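Local coordinates for pesticidal crystal protein CRY4AA (Bacillus thuringiensis, PDB 2C9K), which kills mosquito larvae by binding to midgut epithelial cells and causing their colloid-osmotic lysis, at residues Glu270-Lys275 with Thr448-Phe453; Gln280-Ser285 with Lys438-Pro443. One frame throughout, in Å; residues are numbered along the deposited sequence.

Both contacts lie in the middle domain of this three-domain toxin, at one three-stranded antiparallel sheet of that domain. Their centres are about 9 Å apart. Contact 1 sets the loop at 270-275 against strand 450-457. Contact 2 sets helix 279-286, which follows that loop, against the neighbouring strand 432-440. The strands are joined by backbone bonding, with Val450 O 2.9 Å from Leu440 N. Gln449 OE1 is hydrogen-bonded to Ser439 OG, 2.5 Å away. Tyr274 OH of contact 1 also makes a weak hydrogen bond with Ile442 N of contact 2. A bound MPD, probably from the crystallisation liquor, lies about 4 Å from the Lys438 side chain.

Contact 1. Residues Glu270-Lys275 with Thr448-Phe453; sequences EESPYK and TQVYTF
Tyr274 and Thr448 lie alongside, running opposite ways, and the tyrosine carries the hydrogen bond between the two segments. Its CB points toward residues 448-453. CG stands anti to the carbonyl carbon (chi1 -49°), on the side of Thr448. CD1 then meets the methyl CG2 of Val450 at 3.8 Å. Further out, CE1 comes near Thr448 OG1, at 3.6 Å, and also nears Thr448 O. At the tip, OH donates to Thr448 O over 2.8 Å. The accepting oxygen lies in the plane of the ring, at its edge. The hydroxyl stands above the carbonyl plane, 45° out of it. On one face of the ring, Pro273 CG sits over the centre, 4.3 Å above the plane. The ring also meets that of Tyr446, planes at about 55°.

The sheet of strand 450-457 is one of three antiparallel sheets that build the beta-prism of the middle domain in three-domain Cry toxins. Here the loop leaving its outer strand 262-267 folds back beside the central strand.

Pro273 and Thr448 reach toward each other tip to tip, CD against OG1. The other branch of the threonine, CG2, packs near Glu271 O at 3.8 Å. Ser272 turns its CB and OG to Val450 CG2, with OG 3.4 Å from that methyl. The same OG is hydrogen-bonded to Asn268 O, and Asn268 ND2 bonds to Gln449 O.

Contact 2. Residues Gln280-Ser285 with Lys438-Pro443; sequences QYQEDS and KSLSIP
Ser285, in the last turn of helix 279-286, faces Leu440 on strand 432-440, and their CA atoms are 6.1 Å apart. The local axes of helix 280-285 and strand 438-440 approach to 8.8 Å. Their directions make an angle of 146°, so the two run roughly antiparallel. No direct hydrogen bond joins the segments. A water links the backbones instead, donating to Ser285 O at 2.9 Å and to Ser439 O at 3.2 Å.

Ser285 and Leu440 point their CB atoms toward each other. The Leu440 methyls CD1 and CD2 both lie near Ser285 OG, with CD2 at 3.6 Å. That hydroxyl sits between the backbone N and the carbonyl carbon (chi1 62°), and it donates back to Tyr281 O over 3.1 Å. Ser285 N bonds to the same oxygen, from the other face of its carbonyl plane. The OG that touches the leucine methyls is therefore already bonded within its own helix.

In the beta-prism of the middle domain, this short helix lies beside the three-stranded sheet and packs on its edge strand 432-440. On the other flank, Glu283 forms a salt bridge with Arg229 of helix 222-240, in the N-terminal helical domain.

Tyr281 crosses Leu440 obliquely, CE2 lying near CD1. Tyr281 OH touches both Leu440 CD1 and, tip to tip, Ile442 CD1 at 3.8 Å. Lys438 bends at chi3 and chi4, bringing CE and NZ beside Ser285 O. NZ is 3.3 Å from that oxygen, but the angle is too poor for a hydrogen bond.

Contact 1. Residues Glu270-Lys275 with Thr448-Phe453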
# COMPACT_ATOMS: atom_id res chain seq x y z
N GLU A 270 9.75 18.95 -13.88
CA GLU A 270 9.73 20.38 -14.12
C GLU A 270 10.60 20.88 -15.27
O GLU A 270 10.23 21.83 -15.94
CB GLU A 270 10.09 21.12 -12.82
CG GLU A 270 9.19 20.73 -11.64
CD GLU A 270 9.73 19.53 -10.82
OE1 GLU A 270 10.25 18.55 -11.41
OE2 GLU A 270 9.61 19.58 -9.56
N GLU A 271 11.74 20.25 -15.52
CA GLU A 271 12.60 20.72 -16.59
C GLU A 271 12.42 20.01 -17.93
O GLU A 271 13.25 20.14 -18.83
CB GLU A 271 14.06 20.67 -16.16
CG GLU A 271 14.38 21.73 -15.12
CD GLU A 271 15.87 22.01 -14.98
OE1 GLU A 271 16.22 22.99 -14.29
OE2 GLU A 271 16.68 21.24 -15.56
N SER A 272 11.31 19.29 -18.05
CA SER A 272 10.97 18.57 -19.27
C SER A 272 9.63 19.11 -19.75
O SER A 272 8.84 19.60 -18.94
CB SER A 272 10.87 17.08 -19.00
OG SER A 272 12.09 16.58 -18.49
N PRO A 273 9.36 19.04 -21.06
CA PRO A 273 8.10 19.54 -21.63
C PRO A 273 6.87 18.66 -21.42
O PRO A 273 5.74 19.16 -21.45
CB PRO A 273 8.43 19.69 -23.11
CG PRO A 273 9.33 18.52 -23.33
CD PRO A 273 10.26 18.58 -22.13
N TYR A 274 7.09 17.37 -21.22
CA TYR A 274 5.99 16.43 -21.04
C TYR A 274 4.90 16.89 -20.08
O TYR A 274 3.78 16.36 -20.10
CB TYR A 274 6.55 15.08 -20.61
CG TYR A 274 7.69 14.65 -21.49
CD1 TYR A 274 9.00 14.75 -21.05
CD2 TYR A 274 7.46 14.24 -22.80
CE1 TYR A 274 10.07 14.46 -21.90
CE2 TYR A 274 8.51 13.94 -23.66
CZ TYR A 274 9.82 14.06 -23.20
OH TYR A 274 10.87 13.78 -24.03
N LYS A 275 5.20 17.87 -19.24
CA LYS A 275 4.21 18.36 -18.30
C LYS A 275 3.10 19.11 -19.03
O LYS A 275 2.05 19.38 -18.45
CB LYS A 275 4.87 19.28 -17.27
CG LYS A 275 5.72 20.38 -17.87
CD LYS A 275 6.40 21.21 -16.80
CE LYS A 275 7.05 22.44 -17.41
NZ LYS A 275 7.83 23.22 -16.39
N THR A 448 15.16 15.64 -23.55
CA THR A 448 14.77 15.46 -22.16
C THR A 448 14.06 14.15 -21.98
O THR A 448 13.48 13.61 -22.92
CB THR A 448 13.84 16.57 -21.68
OG1 THR A 448 12.78 16.73 -22.61
CG2 THR A 448 14.58 17.87 -21.54
N GLN A 449 14.10 13.64 -20.76
CA GLN A 449 13.48 12.37 -20.41
C GLN A 449 13.07 12.45 -18.94
O GLN A 449 13.84 12.93 -18.11
CB GLN A 449 14.49 11.25 -20.62
CG GLN A 449 13.93 9.85 -20.57
CD GLN A 449 15.02 8.80 -20.73
OE1 GLN A 449 14.74 7.59 -20.73
NE2 GLN A 449 16.26 9.24 -20.87
N VAL A 450 11.86 11.99 -18.63
CA VAL A 450 11.35 11.99 -17.26
C VAL A 450 11.26 10.55 -16.75
O VAL A 450 10.71 9.68 -17.43
CB VAL A 450 9.93 12.61 -17.18
CG1 VAL A 450 9.37 12.41 -15.79
CG2 VAL A 450 9.99 14.08 -17.49
N TYR A 451 11.80 10.30 -15.56
CA TYR A 451 11.76 8.95 -15.01
C TYR A 451 10.82 8.87 -13.82
O TYR A 451 10.45 9.88 -13.22
CB TYR A 451 13.14 8.50 -14.53
CG TYR A 451 14.26 8.55 -15.55
CD1 TYR A 451 14.92 9.74 -15.86
CD2 TYR A 451 14.70 7.38 -16.18
CE1 TYR A 451 15.98 9.77 -16.75
CE2 TYR A 451 15.76 7.40 -17.07
CZ TYR A 451 16.40 8.60 -17.36
OH TYR A 451 17.47 8.61 -18.23
N THR A 452 10.43 7.65 -13.48
CA THR A 452 9.59 7.39 -12.33
C THR A 452 10.16 6.14 -11.71
O THR A 452 10.55 5.20 -12.41
CB THR A 452 8.13 7.13 -12.70
OG1 THR A 452 8.08 6.22 -13.80
CG2 THR A 452 7.43 8.42 -13.07
N PHE A 453 10.24 6.12 -10.39
CA PHE A 453 10.76 4.97 -9.67
C PHE A 453 9.60 4.32 -8.93
O PHE A 453 8.97 4.95 -8.09
CB PHE A 453 11.87 5.41 -8.72
CG PHE A 453 13.05 6.05 -9.42
CD1 PHE A 453 12.97 7.35 -9.91
CD2 PHE A 453 14.21 5.32 -9.65
CE1 PHE A 453 14.03 7.91 -10.63
CE2 PHE A 453 15.28 5.87 -10.36
CZ PHE A 453 15.18 7.16 -10.85

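Contact 2. Residues Gln280-Ser285 with Lys438-Pro443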
# COMPACT_ATOMS: atom_id res chain seq x y z
N GLN A 280 -3.72 11.87 -18.99
CA GLN A 280 -3.75 10.43 -19.20
C GLN A 280 -2.57 9.92 -19.99
O GLN A 280 -2.18 8.76 -19.84
CB GLN A 280 -5.05 10.03 -19.90
CG GLN A 280 -5.27 8.53 -19.93
CD GLN A 280 -5.32 7.93 -18.54
OE1 GLN A 280 -6.05 8.41 -17.67
NE2 GLN A 280 -4.54 6.88 -18.32
N TYR A 281 -2.00 10.76 -20.84
CA TYR A 281 -0.86 10.36 -21.64
C TYR A 281 0.36 10.12 -20.75
O TYR A 281 1.06 9.12 -20.90
CB TYR A 281 -0.54 11.42 -22.67
CG TYR A 281 0.69 11.11 -23.46
CD1 TYR A 281 0.69 10.09 -24.40
CD2 TYR A 281 1.87 11.82 -23.24
CE1 TYR A 281 1.85 9.78 -25.12
CE2 TYR A 281 3.02 11.52 -23.95
CZ TYR A 281 3.00 10.50 -24.88
OH TYR A 281 4.15 10.22 -25.58
N GLN A 282 0.60 11.05 -19.84
CA GLN A 282 1.71 10.94 -18.90
C GLN A 282 1.47 9.73 -17.99
O GLN A 282 2.37 8.93 -17.74
CB GLN A 282 1.81 12.21 -18.05
CG GLN A 282 2.34 13.39 -18.81
CD GLN A 282 2.08 14.70 -18.12
OE1 GLN A 282 1.07 15.36 -18.37
NE2 GLN A 282 2.97 15.09 -17.22
N GLU A 283 0.23 9.59 -17.51
CA GLU A 283 -0.13 8.48 -16.65
C GLU A 283 0.17 7.15 -17.34
O GLU A 283 0.80 6.26 -16.76
CB GLU A 283 -1.62 8.54 -16.30
CG GLU A 283 -2.08 7.42 -15.39
CD GLU A 283 -1.54 7.56 -13.99
OE1 GLU A 283 -0.56 8.30 -13.79
OE2 GLU A 283 -2.10 6.91 -13.08
N ASP A 284 -0.29 7.02 -18.58
CA ASP A 284 -0.07 5.80 -19.33
C ASP A 284 1.40 5.46 -19.47
O ASP A 284 1.79 4.31 -19.30
CB ASP A 284 -0.67 5.90 -20.73
CG ASP A 284 -2.17 5.79 -20.74
OD1 ASP A 284 -2.75 5.44 -19.68
OD2 ASP A 284 -2.77 6.05 -21.80
N SER A 285 2.22 6.46 -19.77
CA SER A 285 3.63 6.19 -19.97
C SER A 285 4.56 6.28 -18.78
O SER A 285 5.73 5.94 -18.91
CB SER A 285 4.18 7.06 -21.11
OG SER A 285 4.06 8.44 -20.80
N LYS A 438 10.38 3.29 -15.07
CA LYS A 438 9.86 3.61 -16.40
C LYS A 438 10.42 4.94 -16.84
O LYS A 438 11.00 5.67 -16.03
CB LYS A 438 8.32 3.69 -16.39
CG LYS A 438 7.64 2.37 -16.68
CD LYS A 438 6.14 2.45 -16.50
CE LYS A 438 5.46 3.29 -17.57
NZ LYS A 438 5.36 2.62 -18.89
N SER A 439 10.22 5.28 -18.10
CA SER A 439 10.74 6.54 -18.62
C SER A 439 9.90 7.06 -19.78
O SER A 439 9.46 6.27 -20.63
CB SER A 439 12.18 6.33 -19.06
OG SER A 439 12.93 7.53 -18.98
N LEU A 440 9.67 8.37 -19.81
CA LEU A 440 8.92 9.00 -20.90
C LEU A 440 9.92 9.86 -21.67
O LEU A 440 10.56 10.73 -21.11
CB LEU A 440 7.79 9.89 -20.35
CG LEU A 440 7.14 10.94 -21.28
CD1 LEU A 440 6.75 10.32 -22.61
CD2 LEU A 440 5.90 11.52 -20.60
N SER A 441 10.05 9.57 -22.96
CA SER A 441 10.97 10.31 -23.81
C SER A 441 10.62 10.07 -25.26
O SER A 441 10.36 8.94 -25.68
CB SER A 441 12.41 9.86 -23.59
OG SER A 441 12.60 8.58 -24.15
N ILE A 442 10.61 11.15 -26.03
CA ILE A 442 10.31 11.08 -27.45
C ILE A 442 11.58 11.59 -28.12
O ILE A 442 11.71 12.78 -28.39
CB ILE A 442 9.13 12.00 -27.76
CG1 ILE A 442 7.97 11.67 -26.81
CG2 ILE A 442 8.71 11.84 -29.20
CD1 ILE A 442 6.83 12.63 -26.87
N PRO A 443 12.54 10.68 -28.36
CA PRO A 443 13.82 11.02 -29.00
C PRO A 443 13.66 11.76 -30.31
O PRO A 443 14.38 12.71 -30.59
CB PRO A 443 14.49 9.65 -29.18
CG PRO A 443 13.95 8.87 -28.03
CD PRO A 443 12.48 9.24 -28.04
O HOH W 1 6.70 4.93 -21.44